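Local atomic coordinates of alpha-glucosidase (Bacteroides thetaiotaomicron, PDB entry 5XFM), a protein that hydrolyses beta-L-arabinopyranosides and alpha-galactosides as a bifunctional, calcium-containing member of glycoside hydrolase family 97. Residues P54-N58 with F124-L128; D306-Y311 with N333-I339; W554-V560 with T577-A581. The protein carries 1 engineered substitution. One frame throughout, in Å; residues are numbered along the deposited sequence.

Each contact lies in a different family region of the chain, and none touches another; the nearest atoms of contacts 1 and 3 are about 23 Å apart. Contact 1 is fully buried and joins two facing sheets of the N-terminal region. Contact 2 is partly buried and joins a 3-10 turn and loop to a short helix, both of which come after adjacent parallel strands of the catalytic barrel. Contact 3, also partly buried, acts within a single sheet, between strands separated by a third. The chemistry follows the setting: one backbone-to-phenol bond amid methyl and thioether packing in contact 1, an apolar centre with a charged rim bridged by water in contact 2, and aromatic packing beside a salt bridge in contact 3.

Contact 1. Residues P54-N58 with F124-L128; sequences PLGMN and FRYTL
Tyr126 reaches across to Gly56 and receives its backbone N-H on the phenol oxygen: Gly56 N to Tyr126 OH is 2.9 Å, and the angle of 162° at the hydrogen makes the bond nearly straight. The two residues are also the nearest pair in the backbone register, yet their CA atoms are 8.1 Å apart, so the tyrosine ring fills the separation. Further along the same ring, the methyl of Met57 packs obliquely near its root, with Met57 CE 3.5 Å from Tyr126 CD1 and almost as near CG. The sulfur joins in a Met-aromatic contact, Met57 SD lying 5.5 Å from the centroid of the Tyr126 ring and 26° off its normal. Met57 CG sits between the backbone N and the carbonyl carbon (chi1 63°), and a bend at chi3 turns CE back onto the ring while SD faces Leu128, 4.3 Å from its CD1. At the other end, Leu55 CD2 meets Phe124 CE2 at 3.7 Å and also lies beside the phenol oxygen.

Strand 136-147 supplies further partners to the polar atoms: Thr144 OG1 is hydrogen-bonded to Tyr126 OH, and Gln143 NE2 to the carbonyl of Leu55. Gly56 itself has a positive phi, at which a side chain would collide with the carbonyl oxygen of Leu55. Strands 47-59 and 121-128 belong to different antiparallel sheets, so the contact is a sheet-to-sheet packing of the beta-sandwich expected for a galactose mutarotase-like domain. Its chemistry implies a buried phenol oxygen with two hydrogen-bond partners, the Gly56 N-H and Thr144 OG1, which ties an irregular point of one strand to the opposing sheet within otherwise apolar packing.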
loop_
_atom_site.group_PDB
_atom_site.type_symbol
_atom_site.label_atom_id
_atom_site.label_comp_id
_atom_site.label_asym_id
_atom_site.label_seq_id
_atom_site.Cartn_x
_atom_site.Cartn_y
_atom_site.Cartn_z
ATOM N N PRO A 54 -10.630 4.097 -22.917
ATOM C CA PRO A 54 -10.456 5.487 -23.346
ATOM C C PRO A 54 -9.142 6.117 -22.873
ATOM O O PRO A 54 -8.612 5.768 -21.814
ATOM C CB PRO A 54 -11.659 6.207 -22.715
ATOM C CG PRO A 54 -12.606 5.127 -22.312
ATOM C CD PRO A 54 -11.766 3.940 -22.001
ATOM N N LEU A 55 -8.616 7.019 -23.695
ATOM C CA LEU A 55 -7.440 7.816 -23.364
ATOM C C LEU A 55 -7.801 9.287 -23.453
ATOM O O LEU A 55 -8.825 9.647 -24.031
ATOM C CB LEU A 55 -6.274 7.508 -24.307
ATOM C CG LEU A 55 -5.566 6.159 -24.216
ATOM C CD1 LEU A 55 -4.671 5.960 -25.426
ATOM C CD2 LEU A 55 -4.749 6.095 -22.939
ATOM N N GLY A 56 -6.969 10.149 -22.887
ATOM C CA GLY A 56 -7.131 11.563 -23.152
ATOM C C GLY A 56 -7.450 12.386 -21.934
ATOM O O GLY A 56 -7.417 11.886 -20.806
ATOM N N MET A 57 -7.716 13.668 -22.160
ATOM C CA MET A 57 -7.988 14.571 -21.053
ATOM C C MET A 57 -8.630 15.860 -21.546
ATOM O O MET A 57 -8.577 16.186 -22.724
ATOM C CB MET A 57 -6.708 14.881 -20.278
ATOM C CG MET A 57 -5.654 15.611 -21.083
ATOM S SD MET A 57 -4.289 16.119 -20.032
ATOM C CE MET A 57 -3.762 14.518 -19.449
ATOM N N ASN A 58 -9.243 16.569 -20.616
ATOM C CA ASN A 58 -9.816 17.884 -20.827
ATOM C C ASN A 58 -9.016 18.904 -20.016
ATOM O O ASN A 58 -8.842 18.747 -18.789
ATOM C CB ASN A 58 -11.289 17.855 -20.412
ATOM C CG ASN A 58 -12.004 19.165 -20.645
ATOM O OD1 ASN A 58 -11.606 19.958 -21.482
ATOM N ND2 ASN A 58 -13.084 19.393 -19.894
ATOM N N PHE A 124 1.604 3.943 -17.950
ATOM C CA PHE A 124 1.515 4.952 -18.994
ATOM C C PHE A 124 1.144 6.314 -18.458
ATOM O O PHE A 124 0.481 6.426 -17.436
ATOM C CB PHE A 124 0.539 4.522 -20.104
ATOM C CG PHE A 124 -0.914 4.605 -19.732
ATOM C CD1 PHE A 124 -1.550 3.528 -19.138
ATOM C CD2 PHE A 124 -1.659 5.737 -20.029
ATOM C CE1 PHE A 124 -2.884 3.592 -18.817
ATOM C CE2 PHE A 124 -2.998 5.805 -19.703
ATOM C CZ PHE A 124 -3.609 4.729 -19.094
ATOM N N ARG A 125 1.621 7.354 -19.130
ATOM C CA ARG A 125 1.325 8.706 -18.673
ATOM C C ARG A 125 1.227 9.674 -19.835
ATOM O O ARG A 125 1.621 9.358 -20.958
ATOM C CB ARG A 125 2.382 9.192 -17.676
ATOM C CG ARG A 125 3.752 9.445 -18.280
ATOM C CD ARG A 125 4.614 10.292 -17.350
ATOM N NE ARG A 125 5.988 10.368 -17.832
ATOM C CZ ARG A 125 7.011 10.847 -17.130
ATOM N NH1 ARG A 125 6.831 11.293 -15.891
ATOM N NH2 ARG A 125 8.221 10.868 -17.667
ATOM N N TYR A 126 0.657 10.842 -19.566
ATOM C CA TYR A 126 0.574 11.890 -20.570
ATOM C C TYR A 126 1.678 12.921 -20.359
ATOM O O TYR A 126 2.079 13.182 -19.226
ATOM C CB TYR A 126 -0.786 12.581 -20.520
ATOM C CG TYR A 126 -1.973 11.654 -20.592
ATOM C CD1 TYR A 126 -2.583 11.195 -19.434
ATOM C CD2 TYR A 126 -2.498 11.249 -21.817
ATOM C CE1 TYR A 126 -3.676 10.360 -19.483
ATOM C CE2 TYR A 126 -3.591 10.408 -21.877
ATOM C CZ TYR A 126 -4.178 9.966 -20.703
ATOM O OH TYR A 126 -5.272 9.132 -20.741
ATOM N N THR A 127 2.150 13.522 -21.444
ATOM C CA THR A 127 3.038 14.675 -21.344
ATOM C C THR A 127 2.403 15.867 -22.054
ATOM O O THR A 127 1.683 15.701 -23.042
ATOM C CB THR A 127 4.442 14.391 -21.930
ATOM O OG1 THR A 127 4.335 13.956 -23.293
ATOM C CG2 THR A 127 5.156 13.320 -21.116
ATOM N N LEU A 128 2.650 17.060 -21.522
ATOM C CA LEU A 128 2.186 18.302 -22.130
ATOM C C LEU A 128 3.361 19.257 -22.306
ATOM O O LEU A 128 4.018 19.623 -21.332
ATOM C CB LEU A 128 1.105 18.965 -21.276
ATOM C CG LEU A 128 -0.255 18.289 -21.119
ATOM C CD1 LEU A 128 -0.919 18.798 -19.870
ATOM C CD2 LEU A 128 -1.123 18.595 -22.332
#

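Contact 2. Residues D306-Y311 with N333-I339; sequences DGSINY and NWWDTRI
Ile309 and Trp335 bring the backbones within 6.0 Å, measured between their CA atoms, and Asn310 and Ile339 repeat the approach at 5.7 Å. Ile309 is the centre of an inverse gamma turn, closed by Asn310 N on Ser308 O, while Trp334 occupies the N-cap position of helix 335-338 and its carbonyl receives both Thr337 N and Arg338 N.

The turn presents Ile309 to this helix start: CG2, anti to the backbone N, packs 4.0 Å from Trp334 CB and touches Trp335 CB. Past the helix, Ile339 CD1 packs on the Asn310 backbone, 3.6 Å from Asn310 C. On the rim, Trp334 NE1 gives a weak, bent bond to Asp306 OD2 (3.2 Å, 135°), with carboxylate and indole planes almost perpendicular. Water 1 links Asp306 OD2 to Arg338 NH2, 2.7 Å from the latter, and the guanidinium lies over the Trp334 ring face. Asp306 OD1 is hydrogen-bonded to Trp301 NE1.

The segments follow strands 295-299 and 328-331, neighbours in the parallel barrel sheet. The first leads into helix 311-324 and the second towards helix 341-353, on which Tyr311 meets Arg343 and Ser346.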
loop_
_atom_site.group_PDB
_atom_site.type_symbol
_atom_site.label_atom_id
_atom_site.label_comp_id
_atom_site.label_asym_id
_atom_site.label_seq_id
_atom_site.Cartn_x
_atom_site.Cartn_y
_atom_site.Cartn_z
ATOM N N ASP A 306 -6.479 4.823 25.006
ATOM C CA ASP A 306 -6.174 6.174 25.490
ATOM C C ASP A 306 -5.723 6.189 26.951
ATOM O O ASP A 306 -4.981 7.076 27.374
ATOM C CB ASP A 306 -7.394 7.090 25.333
ATOM C CG ASP A 306 -7.607 7.566 23.896
ATOM O OD1 ASP A 306 -6.737 7.336 23.030
ATOM O OD2 ASP A 306 -8.657 8.191 23.638
ATOM N N GLY A 307 -6.179 5.210 27.722
ATOM C CA GLY A 307 -5.794 5.097 29.119
ATOM C C GLY A 307 -4.318 4.801 29.311
ATOM O O GLY A 307 -3.785 4.945 30.411
ATOM N N SER A 308 -3.650 4.389 28.237
ATOM C CA SER A 308 -2.230 4.052 28.307
ATOM C C SER A 308 -1.312 5.250 28.048
ATOM O O SER A 308 -0.096 5.170 28.246
ATOM C CB SER A 308 -1.917 2.939 27.315
ATOM O OG SER A 308 -2.210 3.358 25.995
ATOM N N ILE A 309 -1.894 6.364 27.622
ATOM C CA ILE A 309 -1.094 7.534 27.284
ATOM C C ILE A 309 -0.754 8.321 28.542
ATOM O O ILE A 309 -1.364 9.351 28.846
ATOM C CB ILE A 309 -1.810 8.433 26.263
ATOM C CG1 ILE A 309 -2.236 7.586 25.067
ATOM C CG2 ILE A 309 -0.895 9.558 25.807
ATOM C CD1 ILE A 309 -1.069 6.970 24.323
ATOM N N ASN A 310 0.218 7.794 29.278
ATOM C CA ASN A 310 0.750 8.425 30.479
ATOM C C ASN A 310 2.179 7.945 30.678
ATOM O O ASN A 310 2.587 6.955 30.078
ATOM C CB ASN A 310 -0.109 8.104 31.711
ATOM C CG ASN A 310 -0.259 6.611 31.941
ATOM O OD1 ASN A 310 0.640 5.963 32.476
ATOM N ND2 ASN A 310 -1.399 6.061 31.540
ATOM N N TYR A 311 2.930 8.640 31.528
ATOM C CA TYR A 311 4.355 8.367 31.708
ATOM C C TYR A 311 4.664 6.909 32.071
ATOM O O TYR A 311 5.512 6.279 31.442
ATOM C CB TYR A 311 4.935 9.301 32.779
ATOM C CG TYR A 311 6.449 9.328 32.815
ATOM C CD1 TYR A 311 7.166 8.375 33.529
ATOM C CD2 TYR A 311 7.162 10.294 32.116
ATOM C CE1 TYR A 311 8.549 8.393 33.558
ATOM C CE2 TYR A 311 8.547 10.318 32.138
ATOM C CZ TYR A 311 9.232 9.363 32.862
ATOM O OH TYR A 311 10.606 9.377 32.889
ATOM N N ASN A 333 -1.589 9.117 20.293
ATOM C CA ASN A 333 -2.292 10.385 20.524
ATOM C C ASN A 333 -2.469 10.775 22.001
ATOM O O ASN A 333 -2.408 9.918 22.875
ATOM C CB ASN A 333 -3.672 10.342 19.863
ATOM C CG ASN A 333 -4.526 9.177 20.352
ATOM O OD1 ASN A 333 -4.252 8.569 21.388
ATOM N ND2 ASN A 333 -5.576 8.876 19.610
ATOM N N TRP A 334 -2.683 12.076 22.228
ATOM C CA TRP A 334 -2.858 12.740 23.533
ATOM C C TRP A 334 -1.576 12.986 24.337
ATOM O O TRP A 334 -1.645 13.583 25.414
ATOM C CB TRP A 334 -3.834 11.976 24.445
ATOM C CG TRP A 334 -5.221 11.846 23.920
ATOM C CD1 TRP A 334 -5.847 10.693 23.538
ATOM C CD2 TRP A 334 -6.157 12.904 23.696
ATOM N NE1 TRP A 334 -7.119 10.967 23.105
ATOM C CE2 TRP A 334 -7.335 12.318 23.188
ATOM C CE3 TRP A 334 -6.117 14.289 23.878
ATOM C CZ2 TRP A 334 -8.464 13.068 22.861
ATOM C CZ3 TRP A 334 -7.239 15.034 23.549
ATOM C CH2 TRP A 334 -8.396 14.421 23.044
ATOM N N TRP A 335 -0.421 12.549 23.846
ATOM C CA TRP A 335 0.791 12.609 24.673
ATOM C C TRP A 335 1.226 14.033 25.031
ATOM O O TRP A 335 1.780 14.268 26.110
ATOM C CB TRP A 335 1.959 11.877 23.997
ATOM C CG TRP A 335 2.498 12.515 22.747
ATOM C CD1 TRP A 335 2.211 12.160 21.458
ATOM C CD2 TRP A 335 3.447 13.591 22.662
ATOM N NE1 TRP A 335 2.905 12.957 20.583
ATOM C CE2 TRP A 335 3.669 13.843 21.294
ATOM C CE3 TRP A 335 4.117 14.373 23.608
ATOM C CZ2 TRP A 335 4.534 14.841 20.851
ATOM C CZ3 TRP A 335 4.972 15.366 23.166
ATOM C CH2 TRP A 335 5.173 15.592 21.799
ATOM N N ASP A 336 0.966 14.986 24.146
ATOM C CA ASP A 336 1.426 16.350 24.388
ATOM C C ASP A 336 0.675 17.000 25.533
ATOM O O ASP A 336 1.171 17.928 26.165
ATOM C CB ASP A 336 1.266 17.206 23.137
ATOM C CG ASP A 336 -0.186 17.430 22.784
ATOM O OD1 ASP A 336 -0.923 16.430 22.694
ATOM O OD2 ASP A 336 -0.601 18.599 22.637
ATOM N N THR A 337 -0.531 16.510 25.788
ATOM C CA THR A 337 -1.394 17.098 26.799
ATOM C C THR A 337 -1.457 16.274 28.096
ATOM O O THR A 337 -1.751 16.813 29.165
ATOM C CB THR A 337 -2.811 17.310 26.220
ATOM O OG1 THR A 337 -3.471 18.366 26.924
ATOM C CG2 THR A 337 -3.634 16.042 26.295
ATOM N N ARG A 338 -1.198 14.972 28.002
ATOM C CA ARG A 338 -1.296 14.081 29.161
ATOM C C ARG A 338 0.071 13.659 29.708
ATOM O O ARG A 338 0.160 13.092 30.796
ATOM C CB ARG A 338 -2.125 12.846 28.802
ATOM C CG ARG A 338 -3.564 13.186 28.485
ATOM C CD ARG A 338 -4.381 11.977 28.073
ATOM N NE ARG A 338 -5.678 12.400 27.547
ATOM C CZ ARG A 338 -6.667 11.573 27.227
ATOM N NH1 ARG A 338 -6.514 10.262 27.375
ATOM N NH2 ARG A 338 -7.806 12.059 26.750
ATOM N N ILE A 339 1.128 13.930 28.946
ATOM C CA ILE A 339 2.501 13.700 29.397
ATOM C C ILE A 339 3.338 14.975 29.279
ATOM O O ILE A 339 4.060 15.350 30.209
ATOM C CB ILE A 339 3.181 12.563 28.604
ATOM C CG1 ILE A 339 2.445 11.239 28.836
ATOM C CG2 ILE A 339 4.640 12.423 29.012
ATOM C CD1 ILE A 339 2.807 10.136 27.854
HETATM O O HOH W 1 -9.411 10.202 25.647
HETATM O O HOH W 2 1.797 11.743 32.385
#

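Contact 3. Residues W554-V560 with T577-A581; sequences WDETRFV and TWYLA
Strands 556-563 and 577-584 flank strand 567-574 in the antiparallel sheet of the C-terminal region, so both run the same way; over 556-560 and 577-581 the axes are 36° apart and approach to 9.2 Å, and side chains meet across the middle strand. On one face of the sheet, Trp554 directs its edge at the ring face of Tyr579 in a T-shaped pair: centroids of the Trp554 six-membered ring and the Tyr579 ring are 5.8 Å apart, with planes at 75°.

On the other face, Trp578 CZ2 and CH2 fit against Glu556 and Arg558, which approach the indole obliquely. Trp578 CZ2 lies over one face of the guanidinium, 3.7 Å from Arg558 NH1, and CH2 rests 3.8 Å from Arg558 CG. Bends at chi2 and chi3 fold Arg558 back into a salt bridge, NH1 to Glu556 OE2 at 2.6 Å, on the syn side but 32° out of the carboxylate plane. An alanine in place of Glu556 is likely to leave Arg558 and Arg573 without this shared carboxylate and to let the Arg558 guanidinium turn more easily away from Trp578. Further along, Val560 CG2 touches Leu580 CD1 at 3.8 Å.

A classic bulge at Asp555 and Glu556, opposite Arg573, begins the strand. The chemistry implies van der Waals packing of an indole against a charge-paired guanidinium, whose turn under Trp578 CZ2 the Glu556 bridge probably helps set, while Arg573 holds Glu556 OE1.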
loop_
_atom_site.group_PDB
_atom_site.type_symbol
_atom_site.label_atom_id
_atom_site.label_comp_id
_atom_site.label_asym_id
_atom_site.label_seq_id
_atom_site.Cartn_x
_atom_site.Cartn_y
_atom_site.Cartn_z
ATOM N N TRP A 554 12.978 -7.052 3.471
ATOM C CA TRP A 554 13.134 -8.242 2.646
ATOM C C TRP A 554 14.024 -8.038 1.429
ATOM O O TRP A 554 14.135 -6.936 0.899
ATOM C CB TRP A 554 11.757 -8.730 2.196
ATOM C CG TRP A 554 10.772 -8.809 3.324
ATOM C CD1 TRP A 554 9.772 -7.923 3.600
ATOM C CD2 TRP A 554 10.699 -9.823 4.334
ATOM N NE1 TRP A 554 9.076 -8.324 4.712
ATOM C CE2 TRP A 554 9.622 -9.488 5.182
ATOM C CE3 TRP A 554 11.434 -10.983 4.600
ATOM C CZ2 TRP A 554 9.265 -10.270 6.281
ATOM C CZ3 TRP A 554 11.073 -11.763 5.692
ATOM C CH2 TRP A 554 9.997 -11.401 6.517
ATOM N N ASP A 555 14.671 -9.114 1.002
ATOM C CA ASP A 555 15.481 -9.087 -0.205
ATOM C C ASP A 555 14.717 -9.608 -1.418
ATOM O O ASP A 555 15.049 -9.274 -2.555
ATOM C CB ASP A 555 16.766 -9.894 -0.005
ATOM C CG ASP A 555 17.767 -9.170 0.866
ATOM O OD1 ASP A 555 18.087 -8.006 0.541
ATOM O OD2 ASP A 555 18.236 -9.758 1.864
ATOM N N GLU A 556 13.686 -10.409 -1.172
ATOM C CA GLU A 556 12.962 -11.081 -2.248
ATOM C C GLU A 556 11.626 -11.652 -1.760
ATOM O O GLU A 556 11.492 -12.051 -0.598
ATOM C CB GLU A 556 13.823 -12.198 -2.846
ATOM C CG GLU A 556 13.257 -12.836 -4.109
ATOM C CD GLU A 556 14.049 -14.054 -4.545
ATOM O OE1 GLU A 556 15.162 -14.267 -4.009
ATOM O OE2 GLU A 556 13.552 -14.804 -5.414
ATOM N N THR A 557 10.636 -11.668 -2.648
ATOM C CA THR A 557 9.321 -12.198 -2.319
ATOM C C THR A 557 8.842 -13.105 -3.442
ATOM O O THR A 557 8.849 -12.716 -4.610
ATOM C CB THR A 557 8.292 -11.071 -2.091
ATOM O OG1 THR A 557 8.657 -10.317 -0.928
ATOM C CG2 THR A 557 6.890 -11.646 -1.898
ATOM N N ARG A 558 8.417 -14.313 -3.095
ATOM C CA ARG A 558 7.932 -15.241 -4.102
ATOM C C ARG A 558 6.529 -15.728 -3.747
ATOM O O ARG A 558 6.278 -16.206 -2.633
ATOM C CB ARG A 558 8.908 -16.410 -4.267
ATOM C CG ARG A 558 10.288 -15.964 -4.761
ATOM C CD ARG A 558 10.812 -16.777 -5.943
ATOM N NE ARG A 558 11.327 -18.092 -5.571
ATOM C CZ ARG A 558 12.613 -18.360 -5.355
ATOM N NH1 ARG A 558 13.525 -17.402 -5.456
ATOM N NH2 ARG A 558 12.991 -19.590 -5.031
ATOM N N PHE A 559 5.610 -15.580 -4.700
ATOM C CA PHE A 559 4.257 -16.098 -4.554
ATOM C C PHE A 559 4.261 -17.600 -4.783
ATOM O O PHE A 559 4.743 -18.083 -5.806
ATOM C CB PHE A 559 3.301 -15.395 -5.521
ATOM C CG PHE A 559 1.899 -15.942 -5.505
ATOM C CD1 PHE A 559 1.080 -15.754 -4.400
ATOM C CD2 PHE A 559 1.387 -16.615 -6.608
ATOM C CE1 PHE A 559 -0.219 -16.250 -4.384
ATOM C CE2 PHE A 559 0.088 -17.112 -6.603
ATOM C CZ PHE A 559 -0.716 -16.930 -5.487
ATOM N N VAL A 560 3.739 -18.333 -3.808
ATOM C CA VAL A 560 3.731 -19.788 -3.858
ATOM C C VAL A 560 2.364 -20.315 -4.270
ATOM O O VAL A 560 2.254 -21.108 -5.201
ATOM C CB VAL A 560 4.116 -20.388 -2.492
ATOM C CG1 VAL A 560 4.218 -21.900 -2.586
ATOM C CG2 VAL A 560 5.428 -19.789 -2.003
ATOM N N THR A 577 18.098 -16.382 4.630
ATOM C CA THR A 577 17.012 -17.060 5.344
ATOM C C THR A 577 15.659 -16.934 4.650
ATOM O O THR A 577 15.186 -15.821 4.387
ATOM C CB THR A 577 16.859 -16.518 6.776
ATOM O OG1 THR A 577 18.149 -16.363 7.374
ATOM C CG2 THR A 577 16.022 -17.471 7.611
ATOM N N TRP A 578 15.022 -18.072 4.391
ATOM C CA TRP A 578 13.697 -18.076 3.777
ATOM C C TRP A 578 12.589 -18.312 4.796
ATOM O O TRP A 578 12.694 -19.183 5.675
ATOM C CB TRP A 578 13.603 -19.131 2.668
ATOM C CG TRP A 578 14.098 -18.657 1.326
ATOM C CD1 TRP A 578 15.312 -18.914 0.760
ATOM C CD2 TRP A 578 13.384 -17.838 0.386
ATOM N NE1 TRP A 578 15.400 -18.307 -0.474
ATOM C CE2 TRP A 578 14.230 -17.640 -0.723
ATOM C CE3 TRP A 578 12.115 -17.252 0.379
ATOM C CZ2 TRP A 578 13.845 -16.886 -1.830
ATOM C CZ3 TRP A 578 11.737 -16.502 -0.716
ATOM C CH2 TRP A 578 12.597 -16.327 -1.807
ATOM N N TYR A 579 11.541 -17.500 4.665
ATOM C CA TYR A 579 10.340 -17.580 5.486
ATOM C C TYR A 579 9.113 -17.855 4.613
ATOM O O TYR A 579 8.720 -17.010 3.813
ATOM C CB TYR A 579 10.119 -16.275 6.259
ATOM C CG TYR A 579 11.228 -15.854 7.207
ATOM C CD1 TYR A 579 12.422 -15.324 6.730
ATOM C CD2 TYR A 579 11.054 -15.936 8.585
ATOM C CE1 TYR A 579 13.426 -14.922 7.599
ATOM C CE2 TYR A 579 12.050 -15.537 9.460
ATOM C CZ TYR A 579 13.232 -15.032 8.962
ATOM O OH TYR A 579 14.220 -14.633 9.829
ATOM N N LEU A 580 8.497 -19.020 4.766
ATOM C CA LEU A 580 7.233 -19.282 4.090
ATOM C C LEU A 580 6.076 -19.126 5.073
ATOM O O LEU A 580 6.108 -19.649 6.184
ATOM C CB LEU A 580 7.213 -20.674 3.456
ATOM C CG LEU A 580 5.937 -20.946 2.653
ATOM C CD1 LEU A 580 6.268 -21.533 1.303
ATOM C CD2 LEU A 580 5.001 -21.867 3.414
ATOM N N ALA A 581 5.057 -18.385 4.659
ATOM C CA ALA A 581 3.901 -18.156 5.504
ATOM C C ALA A 581 2.631 -18.432 4.723
ATOM O O ALA A 581 2.516 -18.063 3.545
ATOM C CB ALA A 581 3.904 -16.737 6.043
#